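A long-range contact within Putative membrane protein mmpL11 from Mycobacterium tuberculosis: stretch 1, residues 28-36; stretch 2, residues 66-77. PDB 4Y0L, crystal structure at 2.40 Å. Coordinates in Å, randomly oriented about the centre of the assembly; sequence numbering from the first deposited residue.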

# COMPACT_ATOMS: atom_id res chain seq x y z
N ARG A 28 5.35 -5.67 2.84
CA ARG A 28 4.64 -6.88 2.46
C ARG A 28 4.48 -6.96 0.94
O ARG A 28 4.50 -8.05 0.36
CB ARG A 28 3.27 -6.94 3.14
CG ARG A 28 2.60 -8.31 3.07
CD ARG A 28 3.27 -9.31 4.00
NE ARG A 28 2.65 -10.63 3.93
CZ ARG A 28 3.23 -11.73 3.43
NH1 ARG A 28 4.46 -11.70 2.94
NH2 ARG A 28 2.56 -12.87 3.43
N ILE A 29 4.31 -5.81 0.30
CA ILE A 29 4.22 -5.74 -1.15
C ILE A 29 5.51 -6.25 -1.79
O ILE A 29 5.47 -6.98 -2.78
CB ILE A 29 3.93 -4.30 -1.63
CG1 ILE A 29 2.51 -3.89 -1.26
CG2 ILE A 29 4.11 -4.17 -3.15
CD1 ILE A 29 2.23 -2.40 -1.38
N ALA A 30 6.64 -5.86 -1.21
CA ALA A 30 7.94 -6.24 -1.75
C ALA A 30 8.16 -7.75 -1.67
O ALA A 30 9.03 -8.29 -2.36
CB ALA A 30 9.05 -5.51 -1.00
N GLN A 31 7.38 -8.42 -0.83
CA GLN A 31 7.47 -9.87 -0.67
C GLN A 31 6.58 -10.60 -1.67
O GLN A 31 6.67 -11.82 -1.81
CB GLN A 31 7.10 -10.27 0.75
CG GLN A 31 8.25 -10.15 1.75
CD GLN A 31 7.79 -10.29 3.19
OE1 GLN A 31 6.60 -10.28 3.48
NE2 GLN A 31 8.75 -10.43 4.10
N ALA A 32 5.71 -9.87 -2.35
CA ALA A 32 4.79 -10.46 -3.31
C ALA A 32 5.55 -11.13 -4.46
O ALA A 32 6.69 -10.76 -4.75
CB ALA A 32 3.83 -9.41 -3.85
N PRO A 33 4.92 -12.12 -5.12
CA PRO A 33 5.57 -12.81 -6.24
C PRO A 33 5.94 -11.87 -7.38
O PRO A 33 5.17 -10.97 -7.71
CB PRO A 33 4.52 -13.83 -6.68
CG PRO A 33 3.23 -13.35 -6.12
CD PRO A 33 3.58 -12.67 -4.84
N ASN A 34 7.11 -12.08 -7.97
CA ASN A 34 7.55 -11.33 -9.14
C ASN A 34 7.69 -9.82 -8.92
O ASN A 34 7.97 -9.07 -9.85
CB ASN A 34 6.58 -11.58 -10.31
CG ASN A 34 6.38 -13.06 -10.59
OD1 ASN A 34 7.28 -13.87 -10.36
ND2 ASN A 34 5.20 -13.42 -11.09
N VAL A 35 7.49 -9.37 -7.68
CA VAL A 35 7.73 -7.97 -7.32
C VAL A 35 9.22 -7.78 -7.05
O VAL A 35 9.85 -8.63 -6.41
CB VAL A 35 6.90 -7.55 -6.08
CG1 VAL A 35 7.48 -6.32 -5.39
CG2 VAL A 35 5.46 -7.28 -6.48
N VAL A 36 9.79 -6.68 -7.53
CA VAL A 36 11.22 -6.44 -7.37
C VAL A 36 11.50 -5.04 -6.82
O VAL A 36 12.47 -4.84 -6.08
CB VAL A 36 11.96 -6.66 -8.71
CG1 VAL A 36 11.41 -5.78 -9.81
CG2 VAL A 36 13.45 -6.44 -8.54
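Stretch 2, residues 66-77: RDTITWMRTQLP

The contact between residues 28-36 and 66-77 of mmpL11 is a helix packed against the end of another helix and the turns that follow it, a largely apolar interface organised around one tryptophan and finished by a single hydrogen bond across the two segments. It illustrates a general principle: a helix can grip an irregular chain by presenting residues three and four positions apart, so that one stripe of side chains meets successive parts of the loop.

Stretch 2 is helical throughout, with a kink at Pro-77, whose nitrogen makes no bond to the preceding turn. Stretch 1 enters as helix at Arg-28 and Ile-29, then passes through a type I turn from Ile-29 to Ala-32 and a type II turn from Ala-32 to Val-35. The two chains run in opposite senses: Arg-28 CA is 6.9 Å from Leu-76 CA, Ile-29 CA is 7.0 Å from Met-72 CA and Pro-33 CA is 5.9 Å from Thr-68 CA, so the start of stretch 1 lies by the later part of the helix.

At the centre, Trp-71 adopts a t rotamer at chi1 and offers one face of its indole to the turn. Ala-32 CA stands 3.8 Å from the centroid of the Trp-71 six-membered ring and Pro-33 CD 3.8 Å from that of its five-membered ring, each 11° off the normal, which makes both CH-pi contacts. The ring edge approaches the backbone as well, with Trp-71 CH2 3.3 Å from Arg-28 O, an oxygen that also accepts the backbone hydrogen bond from Gln-31 N.

Arg-28 has more of its surface covered by the helix than any other residue of its stretch. Its NH2 donates a hydrogen bond to Gln-75 OE1 (3.2 Å), which lies near the guanidinium plane, while Trp-71 CZ2 sits over one guanidinium face, 3.6 Å from Arg-28 NH1. That same NH1 donates to Gln-31 OE1 at 2.6 Å, so the guanidinium is bonded to a residue of its own stretch as well as to the helix.

Beside this cluster runs a mostly buried apolar seam. Met-72 CB points sideways, but the extended chain brings its methyl back to the loop: Met-72 CE lies 3.8 Å from Ile-29 CG2, 3.9 Å from Ala-32 CB and 3.9 Å from Val-35 CG2. One turn further along the helix, Leu-76 CD1 packs 3.9 Å from Ile-29 CG1, and Leu-76 CD2 meets the aliphatic part of Arg-28 at CG, 3.7 Å away. Towards the beginning of stretch 2, Thr-68 CG2 comes within 3.0 Å of Pro-33 O, a tight approach.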

# COMPACT_ATOMS: atom_id res chain seq x y z
N ARG A 66 -1.67 -11.23 -12.80
CA ARG A 66 -2.85 -11.75 -12.11
C ARG A 66 -2.53 -12.32 -10.73
O ARG A 66 -3.19 -11.97 -9.74
CB ARG A 66 -3.53 -12.81 -12.96
N ASP A 67 -1.53 -13.18 -10.65
CA ASP A 67 -1.19 -13.87 -9.41
C ASP A 67 -0.75 -12.90 -8.31
O ASP A 67 -0.88 -13.19 -7.13
CB ASP A 67 -0.09 -14.91 -9.65
CG ASP A 67 -0.64 -16.32 -9.78
OD1 ASP A 67 -1.79 -16.48 -10.23
OD2 ASP A 67 0.09 -17.27 -9.43
N THR A 68 -0.24 -11.74 -8.71
CA THR A 68 0.22 -10.75 -7.75
C THR A 68 -0.93 -9.99 -7.11
O THR A 68 -0.97 -9.83 -5.89
CB THR A 68 1.17 -9.73 -8.42
OG1 THR A 68 0.51 -9.11 -9.53
CG2 THR A 68 2.42 -10.43 -8.89
N ILE A 69 -1.88 -9.54 -7.93
CA ILE A 69 -3.01 -8.76 -7.43
C ILE A 69 -3.84 -9.59 -6.45
O ILE A 69 -4.21 -9.10 -5.38
CB ILE A 69 -3.90 -8.26 -8.59
CG1 ILE A 69 -3.34 -6.96 -9.19
CG2 ILE A 69 -5.33 -7.96 -8.12
CD1 ILE A 69 -1.93 -7.06 -9.72
N THR A 70 -4.12 -10.84 -6.81
CA THR A 70 -4.90 -11.71 -5.94
C THR A 70 -4.15 -12.01 -4.65
O THR A 70 -4.75 -12.13 -3.58
CB THR A 70 -5.26 -13.05 -6.65
OG1 THR A 70 -6.07 -13.85 -5.78
CG2 THR A 70 -4.01 -13.82 -7.03
N TRP A 71 -2.83 -12.11 -4.75
CA TRP A 71 -1.98 -12.34 -3.59
C TRP A 71 -2.05 -11.14 -2.64
O TRP A 71 -2.20 -11.30 -1.43
CB TRP A 71 -0.53 -12.59 -4.03
CG TRP A 71 0.40 -12.91 -2.90
CD1 TRP A 71 0.80 -14.15 -2.50
CD2 TRP A 71 1.06 -11.97 -2.04
NE1 TRP A 71 1.67 -14.04 -1.44
CE2 TRP A 71 1.84 -12.72 -1.13
CE3 TRP A 71 1.06 -10.58 -1.93
CZ2 TRP A 71 2.61 -12.12 -0.14
CZ3 TRP A 71 1.83 -9.98 -0.95
CH2 TRP A 71 2.60 -10.76 -0.07
N MET A 72 -1.94 -9.94 -3.20
CA MET A 72 -1.97 -8.72 -2.41
C MET A 72 -3.33 -8.51 -1.75
O MET A 72 -3.41 -8.15 -0.57
CB MET A 72 -1.63 -7.51 -3.29
CG MET A 72 -0.18 -7.45 -3.72
SD MET A 72 0.20 -5.98 -4.68
CE MET A 72 1.84 -6.38 -5.27
N ARG A 73 -4.40 -8.73 -2.50
CA ARG A 73 -5.75 -8.56 -1.99
C ARG A 73 -6.06 -9.54 -0.85
O ARG A 73 -7.02 -9.35 -0.10
CB ARG A 73 -6.77 -8.74 -3.11
CG ARG A 73 -6.83 -7.55 -4.06
CD ARG A 73 -7.69 -7.84 -5.28
NE ARG A 73 -7.85 -6.66 -6.11
CZ ARG A 73 -8.28 -6.67 -7.37
NH1 ARG A 73 -8.59 -7.82 -7.96
NH2 ARG A 73 -8.39 -5.54 -8.04
N THR A 74 -5.24 -10.58 -0.73
CA THR A 74 -5.41 -11.59 0.30
C THR A 74 -4.54 -11.31 1.52
O THR A 74 -4.93 -11.60 2.65
CB THR A 74 -5.06 -13.00 -0.25
OG1 THR A 74 -5.89 -13.30 -1.38
CG2 THR A 74 -5.26 -14.07 0.82
N GLN A 75 -3.36 -10.72 1.29
CA GLN A 75 -2.34 -10.62 2.32
C GLN A 75 -2.23 -9.23 2.95
O GLN A 75 -1.91 -9.11 4.13
CB GLN A 75 -0.98 -11.01 1.73
CG GLN A 75 -0.91 -12.45 1.25
CD GLN A 75 -1.08 -13.44 2.38
OE1 GLN A 75 -0.60 -13.23 3.49
NE2 GLN A 75 -1.79 -14.53 2.10
N LEU A 76 -2.48 -8.19 2.17
CA LEU A 76 -2.28 -6.82 2.64
C LEU A 76 -3.32 -6.33 3.64
O LEU A 76 -3.01 -5.50 4.50
CB LEU A 76 -2.23 -5.86 1.44
CG LEU A 76 -1.13 -6.12 0.41
CD1 LEU A 76 -1.12 -5.02 -0.64
CD2 LEU A 76 0.24 -6.26 1.05
N PRO A 77 -4.58 -6.82 3.55
CA PRO A 77 -5.56 -6.40 4.55
C PRO A 77 -5.15 -6.73 5.99
O PRO A 77 -5.43 -5.93 6.88
CB PRO A 77 -6.82 -7.16 4.15
CG PRO A 77 -6.68 -7.39 2.70
CD PRO A 77 -5.21 -7.60 2.47